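Local coordinates for uncharacterized protein (Legionella pneumophila subsp. pneumophila str. Philadelphia 1, PDB 4RXV), which is of unknown function, although its N-terminal part, crystallised here, belongs to the RavJ peptidase family of clan CA and may be a papain-like cysteine peptidase, at residues 67-72 and 105-110; 172-177 and 192-197; 135-140 and 155-160; 10-15 and 110-115; 83-88 and 222-227. All blocks are in the same frame, centred on the assembly; numbering follows the deposited sequence. Where two conformers were deposited one is given.

Contact 1: 67-72 and 105-110; sequences QLLTPK and FAYHSA
Tyr107 reaches out from helix 105-114 and meets the loop 67-72 with both its hydroxyl and its ring. The hydroxyl donates to the backbone carbonyl of Leu69, and Tyr107 OH lies only 2.5 Å from Leu69 O. The bond is short. The C=O...donor angle is 156°, and the donor is tilted 22° from the carbonyl plane. The oxygen of Leu69 lies at the ring edge, near the ring plane. Pro71 takes a ring face instead. Pro71 CD stands 3.9 Å from the centroid of the Tyr107 ring, offset toward the rim, which makes a CH-pi contact. Pro71 and Tyr107 cross at about a right angle. Leu69 runs past the ring the other way, and Leu69 CD2 packs at 3.7 Å from Tyr107 CE2. This branch gets there because CG of Leu69 is anti to the backbone N (chi1 175°), which lays CD2 against the ring. The Tyr107 ring also meets Phe80 of helix 74-84 edge-to-face, and Leu69 touches the same Phe80. Both segments belong to the RavJ peptidase family region. The buried phenol thus spends its proton on a main-chain carbonyl, while Leu69 CD2 packs by CE2 and Pro71 covers a face. The hydroxyl bond probably sets how far the loop stands from the helix, and Pro71 over the face probably limits ring rotation.

Contact 2: 172-177 and 192-197; sequences PWAVGM and FAYNRS
Tyr194 brings CE2 of its ring up to Ala174 of helix 172-176, and Tyr194 CE2 comes to 3.6 Å from Ala174 CB. The same ring carbon also touches the tryptophan next door, and Trp173 CZ3 is 3.7 Å from Tyr194 CE2. The two aromatic side chains cross at about a right angle. Their planes are 52° apart, so the pair is oblique. Tyr194 OH passes the six-membered ring of Trp173, with 3.6 Å to Trp173 CZ3. Tyr194 OH is also 3.6 Å from Met177 CB. The hydroxyl is not left to these apolar neighbours, because it is hydrogen-bonded to the carbonyl of Cys32. In Tyr194, CG is anti to the carbonyl carbon (chi1 -50°), which carries the ring from its turn across to the helix. Phe192 to Asn195 form a type I beta turn, and a second runs from Tyr194 to Ser197. Trp173 packs on His139 and Tyr194 touches Asp171, so both lie beside a histidine and an aspartate that may be part of a clan CA active site. On the helix side, with CG beside the backbone N (chi1 -65°), Met177 CG stands 3.6 Å above the plane of the Trp173 ring, over its centre. Trp173 NE1 is held by Asp25.

Contact 3: 135-140 and 155-160; sequences GRYLHN and PEQLTA
Tyr137 and Gln157 bridge strand 136-146 and the loop 155-160 through their side chains alone. The backbones stay well apart, with 11.3 Å between Tyr137 CA and Gln157 CA. The two side chains approach at a slant, and the ring and amide planes are 74° apart. Gln157 NE2 donates to the phenol oxygen over 2.9 Å, ending on Tyr137 OH. The N-H points almost straight at it, with an angle of 179°. The hydroxyl lies in the plane of the amide, and the nitrogen sits at the edge of the ring. Gln157 is extended beyond CG, which gives it the length to cover the gap. Gln157 CG also passes Tyr137 OH at 3.6 Å. Strand 136-146 pairs antiparallel with strand 123-133 in a four-stranded sheet. A classic beta bulge interrupts the pairing just after Tyr137, where Leu138 and His139 both face Ser130. His139, in the bulge, bonds to Asp171 and to the carbonyl of Cys102, consistent with a Cys-His-Asp set as in clan CA peptidases. The Tyr137 ring meets the His132 ring with the planes at about 45°, and touches Thr202 of strand 202-206. Gln157 packs on Pro200, in the loop that leads into that same strand.

Contact 4: 10-15 and 110-115; sequences QERLKQ and AGVLLD
Two helices, 6-14 and 105-114, pack here through Arg12 and Leu13 against Val112 and Leu113. The axes of their short segments pass 10.6 Å apart at 129°. Val112 carries most of the contact. Val112 CG1 sits over the centre of the Arg12 guanidinium face, 3.6 Å from Arg12 CZ. The arginine chain bends at chi2 (64°), which folds the flat group over the methyl. Leu13 CD2 reaches both partners, at 4.1 Å from Val112 CG1 and 4.2 Å from Leu113 CD2. A water adds a polar bridge: it accepts from Arg12 NE (2.9 Å) and donates to Val112 O (2.8 Å). Arg12 NH1 forms a salt bridge with Glu16, so NE and NH1 have polar partners while the methyl lies over the face. Leu13 and Leu113 both touch Val170 of strand 168-170. Leu113 also touches Thr142 and Leu144 of strand 136-146, and helix 74-84 packs on the helix 105-114 at Ala110 and Leu114.

Contact 5: 83-88 and 222-227; sequences QRNKKS and TPYTGT
Tyr224 is met by Asn85 along its ring and by Lys87 at its hydroxyl end. Tyr224 CD1 lies 3.7 Å from Asn85 CG, with the amide and ring planes 43° apart. The backbone oxygen of Asn85 comes to the ring edge, in plane, and Asn85 O is 3.5 Å from Tyr224 CE1. Lys87 is extended beyond CG and runs past the phenol, with 3.4 Å between Lys87 CE and Tyr224 OH. Its ammonium is too far from the ring for more than a weak cation-pi attraction. Two waters tie the segments together. One accepts from Asn85 ND2 and donates to Thr222 O at 2.6 Å. The other accepts from Lys87 NZ at 2.7 Å, donates to Tyr224 O, and rests over the centre of the ring face. Asn85 is held by further bonds: its ND2 bonds to Glu16, and its OD1 takes hydrogen bonds from His108 and Arg98. Glu16 also receives Tyr224 N, and Arg98 makes a cation-pi contact with the tyrosine ring. The C-terminal tail 222-227 thus lies against the turn that follows helix 74-84, close to helices 6-14 and 105-114 and to strand 95-100.

In the fold
Contact 2 and contact 4 are buried, contact 1 is partly so, and contacts 3 and 5 lie at the surface. Helix 105-114 serves contacts 1 and 4, which share Ala110. Phe105 and Ser109 of that helix also touch Pro172 of contact 2. His108 bonds to Asn85 of contact 5, and Gln15 of contact 4 bonds to Thr225 there. Contact 3 sits about 30 Å from contact 5 between centres, but its His139 reaches Trp173 of contact 2. The chemistry follows depth only in part. Contact 2 is aromatic and aliphatic packing, contact 4 adds one bridging water, and contact 5 relies on two. Contacts 1 and 3 each use one direct tyrosine hydroxyl bond, as donor and acceptor respectively.

Contact 1: 67-72 and 105-110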
# COMPACT_ATOMS: atom_id res chain seq x y z
N GLN A 67 10.29 12.69 -1.58
CA GLN A 67 11.48 12.40 -2.37
C GLN A 67 11.44 10.92 -2.78
O GLN A 67 10.84 10.09 -2.10
CB GLN A 67 12.69 12.70 -1.49
CG GLN A 67 14.06 12.38 -2.08
CD GLN A 67 15.17 12.30 -1.01
OE1 GLN A 67 15.10 11.49 -0.08
NE2 GLN A 67 16.19 13.14 -1.15
N LEU A 68 12.03 10.58 -3.92
CA LEU A 68 12.12 9.18 -4.32
C LEU A 68 12.59 8.31 -3.15
O LEU A 68 13.61 8.60 -2.52
CB LEU A 68 13.08 9.01 -5.49
CG LEU A 68 13.29 7.59 -6.03
CD1 LEU A 68 11.98 7.02 -6.56
CD2 LEU A 68 14.35 7.59 -7.12
N LEU A 69 11.82 7.27 -2.86
CA LEU A 69 12.13 6.35 -1.78
C LEU A 69 11.99 4.95 -2.33
O LEU A 69 10.95 4.61 -2.90
CB LEU A 69 11.15 6.55 -0.63
CG LEU A 69 11.30 5.57 0.51
CD1 LEU A 69 12.66 5.71 1.16
CD2 LEU A 69 10.15 5.79 1.50
N THR A 70 13.04 4.15 -2.12
CA THR A 70 13.11 2.81 -2.66
C THR A 70 13.60 1.88 -1.56
O THR A 70 14.80 1.58 -1.47
CB THR A 70 14.08 2.77 -3.84
OG1 THR A 70 15.40 3.14 -3.40
CG2 THR A 70 13.61 3.73 -4.93
N PRO A 71 12.68 1.43 -0.70
CA PRO A 71 13.18 0.60 0.40
C PRO A 71 13.59 -0.77 -0.11
O PRO A 71 12.95 -1.36 -0.98
CB PRO A 71 11.97 0.52 1.35
CG PRO A 71 11.04 1.64 0.91
CD PRO A 71 11.24 1.72 -0.56
N LYS A 72 14.68 -1.28 0.43
CA LYS A 72 15.22 -2.52 -0.11
C LYS A 72 15.31 -3.62 0.94
O LYS A 72 15.89 -4.64 0.65
CB LYS A 72 16.59 -2.29 -0.78
CG LYS A 72 16.50 -1.31 -1.96
CD LYS A 72 17.81 -1.13 -2.69
CE LYS A 72 17.70 -0.04 -3.76
NZ LYS A 72 17.06 -0.53 -5.01
N PHE A 105 2.40 4.93 -0.78
CA PHE A 105 1.41 4.35 0.11
C PHE A 105 1.56 2.82 0.20
O PHE A 105 1.41 2.24 1.28
CB PHE A 105 0.02 4.74 -0.39
CG PHE A 105 -1.07 4.84 0.68
CD1 PHE A 105 -0.97 4.26 1.93
CD2 PHE A 105 -2.22 5.53 0.38
CE1 PHE A 105 -2.02 4.37 2.85
CE2 PHE A 105 -3.27 5.63 1.28
CZ PHE A 105 -3.17 5.04 2.51
N ALA A 106 1.83 2.16 -0.93
CA ALA A 106 1.95 0.71 -0.97
C ALA A 106 2.98 0.19 0.04
O ALA A 106 2.86 -0.95 0.47
CB ALA A 106 2.30 0.26 -2.36
N TYR A 107 3.97 0.99 0.41
CA TYR A 107 5.00 0.56 1.33
C TYR A 107 4.38 0.24 2.69
O TYR A 107 4.89 -0.62 3.40
CB TYR A 107 6.05 1.64 1.48
CG TYR A 107 6.78 2.06 0.21
CD1 TYR A 107 6.67 1.39 -0.99
CD2 TYR A 107 7.57 3.20 0.24
CE1 TYR A 107 7.34 1.82 -2.12
CE2 TYR A 107 8.24 3.63 -0.89
CZ TYR A 107 8.11 2.94 -2.06
OH TYR A 107 8.77 3.35 -3.20
N HIS A 108 3.32 0.96 3.07
CA HIS A 108 2.65 0.70 4.34
C HIS A 108 2.14 -0.73 4.37
O HIS A 108 2.38 -1.47 5.31
CB HIS A 108 1.50 1.69 4.49
CG HIS A 108 0.84 1.69 5.82
ND1 HIS A 108 0.10 0.62 6.29
CD2 HIS A 108 0.79 2.66 6.76
CE1 HIS A 108 -0.35 0.94 7.49
NE2 HIS A 108 0.05 2.17 7.79
N SER A 109 1.41 -1.11 3.34
CA SER A 109 0.87 -2.48 3.26
C SER A 109 1.95 -3.53 3.14
O SER A 109 1.80 -4.61 3.72
CB SER A 109 -0.11 -2.63 2.10
OG SER A 109 -1.23 -1.80 2.25
N ALA A 110 3.04 -3.25 2.44
CA ALA A 110 4.16 -4.18 2.42
C ALA A 110 4.64 -4.45 3.85
O ALA A 110 4.90 -5.60 4.20
CB ALA A 110 5.29 -3.67 1.55

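Contact 2: 172-177 and 192-197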
# COMPACT_ATOMS: atom_id res chain seq x y z
N PRO A 172 -3.24 0.19 -1.07
CA PRO A 172 -3.93 1.05 -0.11
C PRO A 172 -4.31 2.43 -0.67
O PRO A 172 -5.33 2.99 -0.28
CB PRO A 172 -2.92 1.19 1.03
CG PRO A 172 -1.59 0.87 0.41
CD PRO A 172 -1.90 -0.20 -0.61
N TRP A 173 -3.53 2.96 -1.61
CA TRP A 173 -3.90 4.22 -2.25
C TRP A 173 -5.25 4.13 -2.94
O TRP A 173 -6.05 5.07 -2.84
CB TRP A 173 -2.81 4.67 -3.21
CG TRP A 173 -2.99 6.02 -3.84
CD1 TRP A 173 -2.69 7.24 -3.29
CD2 TRP A 173 -3.45 6.28 -5.16
NE1 TRP A 173 -2.91 8.23 -4.22
CE2 TRP A 173 -3.38 7.66 -5.37
CE3 TRP A 173 -3.88 5.46 -6.20
CZ2 TRP A 173 -3.75 8.27 -6.59
CZ3 TRP A 173 -4.25 6.06 -7.42
CH2 TRP A 173 -4.18 7.45 -7.60
N ALA A 174 -5.55 3.00 -3.59
CA ALA A 174 -6.86 2.84 -4.21
C ALA A 174 -7.97 2.99 -3.16
O ALA A 174 -9.04 3.51 -3.47
CB ALA A 174 -6.97 1.50 -4.89
N VAL A 175 -7.74 2.48 -1.94
CA VAL A 175 -8.72 2.57 -0.86
C VAL A 175 -8.82 4.01 -0.34
O VAL A 175 -9.91 4.52 -0.10
CB VAL A 175 -8.38 1.57 0.25
CG1 VAL A 175 -9.41 1.64 1.39
CG2 VAL A 175 -8.36 0.16 -0.32
N GLY A 176 -7.68 4.69 -0.22
CA GLY A 176 -7.67 6.12 0.07
C GLY A 176 -8.45 6.93 -0.95
O GLY A 176 -9.12 7.92 -0.62
N MET A 177 -8.43 6.48 -2.20
CA MET A 177 -9.10 7.08 -3.34
C MET A 177 -10.54 6.57 -3.50
O MET A 177 -11.17 6.84 -4.53
CB MET A 177 -8.30 6.85 -4.62
CG MET A 177 -6.94 7.56 -4.61
SD MET A 177 -7.07 9.36 -4.66
CE MET A 177 -7.51 9.62 -6.38
N PHE A 192 -9.11 -5.91 -9.55
CA PHE A 192 -8.36 -4.72 -9.16
C PHE A 192 -8.87 -3.45 -9.84
O PHE A 192 -9.04 -3.42 -11.05
CB PHE A 192 -6.87 -4.98 -9.44
CG PHE A 192 -5.96 -3.79 -9.22
CD1 PHE A 192 -6.03 -3.00 -8.07
CD2 PHE A 192 -4.98 -3.49 -10.15
CE1 PHE A 192 -5.18 -1.93 -7.90
CE2 PHE A 192 -4.13 -2.42 -9.97
CZ PHE A 192 -4.21 -1.66 -8.85
N ALA A 193 -9.04 -2.40 -9.05
CA ALA A 193 -9.56 -1.11 -9.51
C ALA A 193 -8.81 -0.57 -10.72
O ALA A 193 -9.43 0.04 -11.57
CB ALA A 193 -9.46 -0.10 -8.40
N TYR A 194 -7.49 -0.72 -10.75
CA TYR A 194 -6.67 -0.10 -11.80
C TYR A 194 -6.03 -1.17 -12.67
O TYR A 194 -4.87 -1.06 -13.09
CB TYR A 194 -5.63 0.84 -11.20
CG TYR A 194 -6.17 1.84 -10.20
CD1 TYR A 194 -7.29 2.63 -10.47
CD2 TYR A 194 -5.55 2.01 -8.98
CE1 TYR A 194 -7.79 3.53 -9.54
CE2 TYR A 194 -6.03 2.93 -8.05
CZ TYR A 194 -7.14 3.68 -8.33
OH TYR A 194 -7.57 4.56 -7.36
N ASN A 195 -6.79 -2.21 -12.98
CA ASN A 195 -6.20 -3.35 -13.66
C ASN A 195 -5.79 -3.09 -15.11
O ASN A 195 -4.98 -3.86 -15.62
CB ASN A 195 -7.03 -4.61 -13.56
CG ASN A 195 -8.36 -4.50 -14.18
OD1 ASN A 195 -8.75 -3.49 -14.77
ND2 ASN A 195 -9.10 -5.58 -14.08
N ARG A 196 -6.27 -2.05 -15.78
CA ARG A 196 -5.78 -1.75 -17.12
C ARG A 196 -4.47 -0.95 -17.14
O ARG A 196 -3.89 -0.78 -18.21
CB ARG A 196 -6.85 -1.04 -17.94
CG ARG A 196 -8.11 -1.86 -18.09
CD ARG A 196 -7.90 -3.08 -18.96
NE ARG A 196 -9.08 -3.94 -18.95
CZ ARG A 196 -9.14 -5.17 -18.43
NH1 ARG A 196 -8.07 -5.75 -17.89
NH2 ARG A 196 -10.28 -5.84 -18.47
N SER A 197 -4.04 -0.47 -15.99
CA SER A 197 -2.76 0.22 -15.88
C SER A 197 -1.75 -0.58 -15.08
O SER A 197 -0.65 -0.10 -14.84
CB SER A 197 -2.95 1.58 -15.24
OG SER A 197 -3.35 1.45 -13.90

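Contact 3: 135-140 and 155-160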
# COMPACT_ATOMS: atom_id res chain seq x y z
N GLY A 135 7.88 6.53 -19.45
CA GLY A 135 9.13 6.09 -18.85
C GLY A 135 9.13 6.17 -17.34
O GLY A 135 10.07 5.68 -16.70
N ARG A 136 8.08 6.78 -16.78
CA ARG A 136 7.88 6.87 -15.33
C ARG A 136 6.83 5.86 -14.90
O ARG A 136 5.92 5.53 -15.65
CB ARG A 136 7.44 8.29 -14.93
CG ARG A 136 8.47 9.39 -15.17
CD ARG A 136 7.91 10.78 -14.85
NE ARG A 136 6.82 11.12 -15.77
CZ ARG A 136 5.68 11.71 -15.42
NH1 ARG A 136 5.44 12.08 -14.17
NH2 ARG A 136 4.76 11.94 -16.34
N TYR A 137 6.94 5.39 -13.68
CA TYR A 137 5.92 4.54 -13.08
C TYR A 137 5.29 5.34 -11.93
O TYR A 137 5.91 5.57 -10.90
CB TYR A 137 6.55 3.24 -12.58
CG TYR A 137 7.11 2.37 -13.66
CD1 TYR A 137 6.33 1.43 -14.32
CD2 TYR A 137 8.44 2.46 -14.01
CE1 TYR A 137 6.87 0.60 -15.31
CE2 TYR A 137 8.99 1.65 -14.99
CZ TYR A 137 8.21 0.72 -15.63
OH TYR A 137 8.75 -0.10 -16.61
N LEU A 138 4.08 5.82 -12.14
CA LEU A 138 3.48 6.78 -11.22
C LEU A 138 3.03 6.19 -9.89
O LEU A 138 2.84 6.93 -8.93
CB LEU A 138 2.25 7.44 -11.85
CG LEU A 138 2.48 8.19 -13.15
CD1 LEU A 138 1.19 8.82 -13.63
CD2 LEU A 138 3.54 9.26 -12.97
N HIS A 139 2.80 4.88 -9.84
CA HIS A 139 2.05 4.28 -8.74
C HIS A 139 2.68 2.97 -8.30
O HIS A 139 2.74 2.02 -9.07
CB HIS A 139 0.66 4.00 -9.27
CG HIS A 139 -0.27 3.38 -8.28
ND1 HIS A 139 -0.29 3.73 -6.95
CD2 HIS A 139 -1.23 2.44 -8.44
CE1 HIS A 139 -1.22 3.02 -6.33
NE2 HIS A 139 -1.81 2.25 -7.22
N ASN A 140 3.12 2.90 -7.05
CA ASN A 140 3.65 1.64 -6.55
C ASN A 140 2.53 0.79 -5.97
O ASN A 140 1.53 1.32 -5.45
CB ASN A 140 4.77 1.87 -5.56
CG ASN A 140 5.95 2.59 -6.21
OD1 ASN A 140 6.29 2.31 -7.35
ND2 ASN A 140 6.54 3.51 -5.50
N PRO A 155 16.29 -4.43 -15.74
CA PRO A 155 15.32 -3.65 -16.52
C PRO A 155 14.24 -4.47 -17.22
O PRO A 155 13.51 -3.90 -18.03
CB PRO A 155 16.22 -2.97 -17.56
CG PRO A 155 17.27 -3.99 -17.80
CD PRO A 155 17.58 -4.56 -16.46
N GLU A 156 14.12 -5.76 -16.94
CA GLU A 156 13.00 -6.50 -17.50
C GLU A 156 11.70 -6.00 -16.86
O GLU A 156 11.65 -5.70 -15.67
CB GLU A 156 13.15 -8.00 -17.26
CG GLU A 156 12.12 -8.80 -18.00
CD GLU A 156 12.35 -10.30 -17.97
OE1 GLU A 156 11.57 -11.00 -18.64
OE2 GLU A 156 13.28 -10.79 -17.28
N GLN A 157 10.63 -5.89 -17.65
CA GLN A 157 9.34 -5.49 -17.12
C GLN A 157 8.49 -6.68 -16.70
O GLN A 157 8.60 -7.79 -17.26
CB GLN A 157 8.58 -4.67 -18.16
CG GLN A 157 9.13 -3.28 -18.34
CD GLN A 157 8.39 -2.54 -19.44
OE1 GLN A 157 8.13 -3.11 -20.50
NE2 GLN A 157 8.04 -1.29 -19.19
N LEU A 158 7.66 -6.42 -15.71
CA LEU A 158 6.61 -7.32 -15.30
C LEU A 158 5.40 -7.09 -16.21
O LEU A 158 4.90 -5.96 -16.34
CB LEU A 158 6.27 -7.07 -13.84
CG LEU A 158 5.13 -7.91 -13.25
CD1 LEU A 158 5.49 -9.37 -13.17
CD2 LEU A 158 4.77 -7.40 -11.87
N THR A 159 4.95 -8.17 -16.85
CA THR A 159 3.78 -8.18 -17.71
C THR A 159 2.92 -9.39 -17.34
O THR A 159 3.34 -10.24 -16.56
CB THR A 159 4.19 -8.31 -19.16
OG1 THR A 159 4.94 -9.51 -19.29
CG2 THR A 159 5.05 -7.13 -19.57
N ALA A 160 1.74 -9.49 -17.92
CA ALA A 160 0.79 -10.52 -17.55
C ALA A 160 1.36 -11.92 -17.72
O ALA A 160 1.05 -12.82 -16.93
CB ALA A 160 -0.49 -10.37 -18.34

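Contact 4: 10-15 and 110-115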
# COMPACT_ATOMS: atom_id res chain seq x y z
N GLN A 10 -7.09 -9.83 3.79
CA GLN A 10 -7.87 -8.64 3.51
C GLN A 10 -8.40 -8.01 4.80
O GLN A 10 -8.38 -6.79 4.96
CB GLN A 10 -9.02 -8.98 2.56
CG GLN A 10 -9.88 -7.81 2.17
CD GLN A 10 -10.90 -8.22 1.14
OE1 GLN A 10 -10.68 -8.10 -0.07
NE2 GLN A 10 -11.97 -8.78 1.61
N GLU A 11 -8.86 -8.84 5.73
CA GLU A 11 -9.34 -8.33 7.01
C GLU A 11 -8.23 -7.60 7.76
O GLU A 11 -8.46 -6.54 8.31
CB GLU A 11 -9.93 -9.45 7.86
CG GLU A 11 -11.30 -9.91 7.37
CD GLU A 11 -12.33 -8.76 7.32
OE1 GLU A 11 -12.32 -7.91 8.25
OE2 GLU A 11 -13.14 -8.70 6.33
N ARG A 12 -7.01 -8.16 7.77
CA ARG A 12 -5.88 -7.51 8.42
C ARG A 12 -5.63 -6.13 7.79
O ARG A 12 -5.33 -5.16 8.49
CB ARG A 12 -4.63 -8.37 8.31
CG ARG A 12 -3.36 -7.68 8.80
CD ARG A 12 -3.40 -7.36 10.29
NE ARG A 12 -2.22 -6.65 10.75
CZ ARG A 12 -2.12 -5.33 10.80
NH1 ARG A 12 -3.10 -4.56 10.37
NH2 ARG A 12 -1.02 -4.80 11.26
N LEU A 13 -5.71 -6.03 6.47
CA LEU A 13 -5.49 -4.76 5.79
C LEU A 13 -6.64 -3.79 6.05
O LEU A 13 -6.41 -2.58 6.17
CB LEU A 13 -5.31 -5.03 4.29
CG LEU A 13 -4.04 -5.79 3.93
CD1 LEU A 13 -4.13 -6.41 2.55
CD2 LEU A 13 -2.80 -4.87 4.01
N LYS A 14 -7.87 -4.29 6.15
CA LYS A 14 -9.01 -3.44 6.49
C LYS A 14 -8.82 -2.77 7.86
O LYS A 14 -9.27 -1.65 8.08
CB LYS A 14 -10.32 -4.23 6.41
CG LYS A 14 -10.78 -4.48 5.01
CD LYS A 14 -11.90 -5.48 4.90
CE LYS A 14 -13.12 -5.07 5.65
NZ LYS A 14 -14.23 -6.02 5.39
N GLN A 15 -8.14 -3.45 8.79
CA GLN A 15 -7.90 -2.88 10.11
C GLN A 15 -7.11 -1.59 10.04
O GLN A 15 -7.16 -0.81 10.98
CB GLN A 15 -7.18 -3.88 11.01
CG GLN A 15 -8.04 -5.07 11.38
CD GLN A 15 -7.28 -6.09 12.18
OE1 GLN A 15 -6.87 -7.11 11.65
NE2 GLN A 15 -7.11 -5.83 13.45
N ALA A 110 3.04 -3.25 2.44
CA ALA A 110 4.16 -4.18 2.42
C ALA A 110 4.64 -4.45 3.85
O ALA A 110 4.90 -5.60 4.20
CB ALA A 110 5.29 -3.67 1.55
N GLY A 111 4.73 -3.41 4.68
CA GLY A 111 5.12 -3.60 6.07
C GLY A 111 4.13 -4.43 6.86
O GLY A 111 4.53 -5.34 7.58
N VAL A 112 2.84 -4.13 6.71
CA VAL A 112 1.80 -4.91 7.39
C VAL A 112 1.93 -6.39 7.05
O VAL A 112 1.82 -7.25 7.92
CB VAL A 112 0.41 -4.36 7.03
CG1 VAL A 112 -0.69 -5.29 7.47
CG2 VAL A 112 0.21 -2.95 7.61
N LEU A 113 2.13 -6.69 5.78
CA LEU A 113 2.18 -8.06 5.31
C LEU A 113 3.46 -8.76 5.72
O LEU A 113 3.43 -9.92 6.12
CB LEU A 113 2.01 -8.09 3.81
CG LEU A 113 0.66 -7.54 3.36
CD1 LEU A 113 0.69 -7.26 1.85
CD2 LEU A 113 -0.50 -8.39 3.77
N LEU A 114 4.59 -8.07 5.65
CA LEU A 114 5.88 -8.62 6.05
C LEU A 114 5.92 -8.90 7.54
O LEU A 114 6.73 -9.69 8.00
CB LEU A 114 7.03 -7.69 5.60
CG LEU A 114 7.33 -7.76 4.10
CD1 LEU A 114 8.08 -6.55 3.62
CD2 LEU A 114 8.08 -9.02 3.75
N ASP A 115 5.10 -8.19 8.32
CA ASP A 115 5.08 -8.33 9.76
C ASP A 115 4.24 -9.51 10.22
O ASP A 115 4.22 -9.79 11.40
CB ASP A 115 4.53 -7.05 10.39
CG ASP A 115 4.74 -7.01 11.88
OD1 ASP A 115 5.90 -7.12 12.30
OD2 ASP A 115 3.74 -6.86 12.61
O HOH W 1 0.25 -8.06 10.14

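Contact 5: 83-88 and 222-227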
# COMPACT_ATOMS: atom_id res chain seq x y z
N GLN A 83 5.63 4.23 11.38
CA GLN A 83 5.77 5.68 11.44
C GLN A 83 4.53 6.39 10.94
O GLN A 83 4.12 7.40 11.52
CB GLN A 83 6.96 6.10 10.60
CG GLN A 83 8.28 5.74 11.21
CD GLN A 83 8.44 6.29 12.63
OE1 GLN A 83 8.70 5.55 13.58
NE2 GLN A 83 8.27 7.60 12.77
N ARG A 84 3.90 5.86 9.90
CA ARG A 84 2.71 6.51 9.37
C ARG A 84 1.51 6.33 10.26
O ARG A 84 0.56 7.08 10.13
CB ARG A 84 2.37 5.96 7.98
CG ARG A 84 3.40 6.08 6.89
CD ARG A 84 3.74 7.48 6.62
NE ARG A 84 4.85 7.71 5.67
CZ ARG A 84 6.13 7.41 5.90
NH1 ARG A 84 6.50 6.75 6.99
NH2 ARG A 84 7.06 7.77 5.01
N ASN A 85 1.53 5.35 11.17
CA ASN A 85 0.42 5.10 12.09
C ASN A 85 0.56 5.82 13.43
O ASN A 85 -0.30 5.71 14.30
CB ASN A 85 0.25 3.61 12.36
CG ASN A 85 -0.49 2.90 11.24
OD1 ASN A 85 -0.85 3.48 10.21
ND2 ASN A 85 -0.72 1.63 11.45
N LYS A 86 1.62 6.59 13.61
CA LYS A 86 1.73 7.40 14.81
C LYS A 86 0.67 8.51 14.82
O LYS A 86 0.45 9.19 13.82
CB LYS A 86 3.14 7.97 14.93
CG LYS A 86 4.16 6.87 15.18
CD LYS A 86 5.55 7.41 15.46
CE LYS A 86 6.55 6.27 15.69
NZ LYS A 86 6.14 5.33 16.77
N LYS A 87 -0.00 8.66 15.95
CA LYS A 87 -1.00 9.70 16.10
C LYS A 87 -0.38 10.89 16.79
O LYS A 87 0.20 10.77 17.85
CB LYS A 87 -2.21 9.21 16.90
CG LYS A 87 -2.96 8.09 16.22
CD LYS A 87 -4.10 7.61 17.08
CE LYS A 87 -4.78 6.38 16.48
NZ LYS A 87 -5.91 5.93 17.33
N SER A 88 -0.51 12.04 16.17
CA SER A 88 -0.03 13.26 16.78
C SER A 88 -1.22 14.12 17.10
O SER A 88 -2.37 13.68 17.01
CB SER A 88 0.90 14.02 15.82
OG SER A 88 0.15 14.67 14.82
N THR A 222 1.19 -2.95 15.68
CA THR A 222 -0.14 -3.02 16.24
C THR A 222 -1.12 -2.64 15.14
O THR A 222 -1.00 -1.57 14.55
CB THR A 222 -0.25 -2.08 17.43
OG1 THR A 222 0.73 -2.44 18.41
CG2 THR A 222 -1.63 -2.16 18.02
N PRO A 223 -2.10 -3.51 14.82
CA PRO A 223 -3.12 -3.09 13.85
C PRO A 223 -3.74 -1.76 14.26
O PRO A 223 -3.94 -1.52 15.44
CB PRO A 223 -4.14 -4.22 13.89
CG PRO A 223 -3.33 -5.43 14.30
CD PRO A 223 -2.36 -4.87 15.33
N TYR A 224 -4.02 -0.90 13.29
CA TYR A 224 -4.46 0.45 13.63
C TYR A 224 -5.78 0.45 14.39
O TYR A 224 -6.01 1.30 15.25
CB TYR A 224 -4.61 1.28 12.37
CG TYR A 224 -4.66 2.78 12.60
CD1 TYR A 224 -3.58 3.43 13.18
CD2 TYR A 224 -5.73 3.56 12.17
CE1 TYR A 224 -3.57 4.78 13.37
CE2 TYR A 224 -5.74 4.94 12.36
CZ TYR A 224 -4.65 5.55 12.94
OH TYR A 224 -4.60 6.90 13.11
N THR A 225 -6.65 -0.48 14.05
CA THR A 225 -7.91 -0.73 14.76
C THR A 225 -8.10 -2.23 14.93
O THR A 225 -7.51 -3.06 14.20
CB THR A 225 -9.12 -0.16 14.00
OG1 THR A 225 -9.26 -0.83 12.73
CG2 THR A 225 -9.01 1.33 13.80
N GLY A 226 -8.96 -2.60 15.87
CA GLY A 226 -9.31 -3.98 16.04
C GLY A 226 -10.61 -4.26 15.32
O GLY A 226 -11.56 -3.49 15.42
N THR A 227 -10.68 -5.39 14.63
CA THR A 227 -11.87 -5.74 13.88
C THR A 227 -13.08 -5.80 14.81
O THR A 227 -13.01 -6.43 15.88
CB THR A 227 -11.71 -7.12 13.24
OG1 THR A 227 -10.50 -7.15 12.48
CG2 THR A 227 -12.91 -7.46 12.35
O HOH W 2 -0.88 1.07 14.45
O HOH W 3 -6.88 4.03 15.62